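Local atomic coordinates of trypsin inhibitor BGIT (Momordica charantia, PDB entry 1VBW), a protein that inhibits serine proteases, trypsin in particular, as a small member of the potato type I inhibitor family. Residues V23-R26 and R32-I35. Sequence-based numbering, arbitrary orientation. Where two conformers were deposited one is given.
Sequences VIER and RAVI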
ATOM      1  N   VAL A  23      -5.537   5.345  -5.632  1.00  7.04           N
ATOM      2  CA  VAL A  23      -5.988   6.202  -4.538  1.00  6.76           C
ATOM      3  C   VAL A  23      -4.790   6.617  -3.672  1.00  6.35           C
ATOM      4  O   VAL A  23      -4.665   7.796  -3.348  1.00  7.04           O
ATOM      5  CB  VAL A  23      -7.020   5.469  -3.673  1.00  6.90           C
ATOM      6  CG1 VAL A  23      -7.312   6.233  -2.374  1.00  7.86           C
ATOM      7  CG2 VAL A  23      -8.340   5.242  -4.424  1.00  8.77           C
ATOM      8  N   ILE A  24      -3.967   5.651  -3.313  1.00  5.51           N
ATOM      9  CA  ILE A  24      -2.819   5.935  -2.408  1.00  5.23           C
ATOM     10  C   ILE A  24      -1.930   6.968  -3.033  1.00  5.65           C
ATOM     11  O   ILE A  24      -1.502   7.944  -2.390  1.00  6.04           O
ATOM     12  CB  ILE A  24      -2.082   4.600  -2.171  1.00  4.92           C
ATOM     13  CG1 ILE A  24      -2.911   3.657  -1.330  1.00  5.53           C
ATOM     14  CG2 ILE A  24      -0.710   4.873  -1.525  1.00  6.24           C
ATOM     15  CD1 ILE A  24      -2.464   2.239  -1.433  1.00  6.37           C
ATOM     16  N   GLU A  25      -1.561   6.773  -4.304  1.00  5.65           N
ATOM     17  CA  GLU A  25      -0.568   7.628  -4.922  1.00  6.28           C
ATOM     18  C   GLU A  25      -1.118   9.008  -5.222  1.00  7.78           C
ATOM     19  O   GLU A  25      -0.299   9.941  -5.365  1.00 10.12           O
ATOM     20  CB  GLU A  25      -0.046   6.965  -6.218  1.00  7.18           C
ATOM     21  CG  GLU A  25       0.835   5.774  -5.875  1.00  6.89           C
ATOM     22  CD  GLU A  25       1.440   5.035  -7.079  1.00  8.48           C
ATOM     23  OE1 GLU A  25       1.365   5.540  -8.219  1.00 13.57           O
ATOM     24  OE2 GLU A  25       2.108   4.026  -6.844  1.00  6.95           O
ATOM     25  N   ARG A  26      -2.422   9.161  -5.392  1.00  8.62           N
ATOM     26  CA  ARG A  26      -3.098  10.449  -5.559  1.00 10.28           C
ATOM     27  C   ARG A  26      -3.183  11.162  -4.214  1.00  9.18           C
ATOM     28  O   ARG A  26      -2.934  12.371  -4.121  1.00 14.30           O
ATOM     29  CB  ARG A  26      -4.512  10.250  -6.179  1.00 13.16           C
ATOM     30  CG  ARG A  26      -4.639   9.862  -7.665  1.00 12.81           C
ATOM     31  CD  ARG A  26      -5.880   9.170  -8.204  1.00 14.31           C
ATOM     32  NE  ARG A  26      -7.065  10.031  -8.147  1.00 15.62           N
ATOM     33  CZ  ARG A  26      -7.581  10.583  -9.226  1.00 23.04           C
ATOM     34  NH1 ARG A  26      -7.124  10.511 -10.441  1.00 38.67           N
ATOM     35  NH2 ARG A  26      -8.664  11.267  -8.925  1.00 28.04           N
ATOM     36  N   ARG A  32       4.931   5.616  -3.365  1.00  5.75           N
ATOM     37  CA  ARG A  32       4.626   4.691  -4.438  1.00  5.83           C
ATOM     38  C   ARG A  32       4.074   3.433  -3.824  1.00  5.34           C
ATOM     39  O   ARG A  32       4.655   2.873  -2.865  1.00  6.40           O
ATOM     40  CB  ARG A  32       5.916   4.369  -5.247  1.00  6.65           C
ATOM     41  CG  ARG A  32       5.717   3.256  -6.247  1.00  6.94           C
ATOM     42  CD  ARG A  32       6.910   3.115  -7.188  1.00  9.19           C
ATOM     43  NE  ARG A  32       6.818   1.939  -8.018  1.00  9.01           N
ATOM     44  CZ  ARG A  32       7.363   0.739  -7.740  1.00  9.15           C
ATOM     45  NH1 ARG A  32       8.153   0.593  -6.670  1.00 11.20           N
ATOM     46  NH2 ARG A  32       7.153  -0.271  -8.557  1.00 12.19           N
ATOM     47  N   ALA A  33       2.932   2.976  -4.368  1.00  5.34           N
ATOM     48  CA  ALA A  33       2.303   1.751  -3.900  1.00  5.75           C
ATOM     49  C   ALA A  33       2.843   0.574  -4.700  1.00  6.80           C
ATOM     50  O   ALA A  33       2.934   0.607  -5.931  1.00 10.03           O
ATOM     51  CB  ALA A  33       0.805   1.872  -4.068  1.00  7.81           C
ATOM     52  N   VAL A  34       3.141  -0.501  -3.998  1.00  6.60           N
ATOM     53  CA  VAL A  34       3.770  -1.723  -4.492  0.56  9.71           C
ATOM     54  C   VAL A  34       2.782  -2.867  -4.280  1.00  7.93           C
ATOM     55  O   VAL A  34       2.527  -3.156  -3.127  1.00  9.26           O
ATOM     56  CB  VAL A  34       5.100  -1.981  -3.767  0.56 13.63           C
ATOM     57  CG1 VAL A  34       4.953  -2.095  -2.277  0.56 27.84           C
ATOM     58  CG2 VAL A  34       5.828  -3.200  -4.361  0.56 19.90           C
ATOM     59  N   ILE A  35       2.259  -3.511  -5.328  1.00  8.29           N
ATOM     60  CA  ILE A  35       1.344  -4.631  -5.200  0.54  7.32           C
ATOM     61  C   ILE A  35       2.135  -5.905  -4.934  1.00  7.32           C
ATOM     62  O   ILE A  35       3.031  -6.230  -5.717  1.00 10.00           O
ATOM     63  CB  ILE A  35       0.513  -4.817  -6.498  0.54  9.54           C
ATOM     64  CG1 ILE A  35      -0.151  -3.504  -6.847  0.54 10.34           C
ATOM     65  CG2 ILE A  35      -0.416  -5.992  -6.302  0.54 10.81           C
ATOM     66  CD1 ILE A  35      -1.279  -3.210  -5.889  0.54 15.43           C
TER
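In the fold of the potato type I inhibitors a single helix packs on a small mixed sheet, and E25 with A33 shows how a helix side chain can bond to the backbone of an outer strand. E25 OE2 accepts a hydrogen bond from the backbone N-H of A33, N to OE2 2.8 Å, with an N-H...O angle of 159°; the carboxylate uses its anti lone pair, the one turned from OE1. Its reach comes from CG lying anti to the carbonyl carbon (chi1 -72°) and a chain extended beyond it. E25 OE2 also lies 3.5 Å from R32 CA and touches the base of that side chain, 3.7 Å from R32 CG. Beyond CG the R32 chain leads away from the carboxylate, leaving NE 5.3 Å from E25 OE2, so any attraction between the opposite charges acts only over a distance. Beside the polar link, the end of I24 meets the methyl of A33, I24 CD1 to A33 CB 4.2 Å. K21, one helical turn before E25, forms a salt bridge with OE2 and a hydrogen bond with A33 O, so helix 17-27 holds A33 through both its amide and its carbonyl. I24 continues the apolar layer onto V53 of strand 50-55, the parallel neighbour that pairs with strand 32-37 through the backbones of R32 and V34.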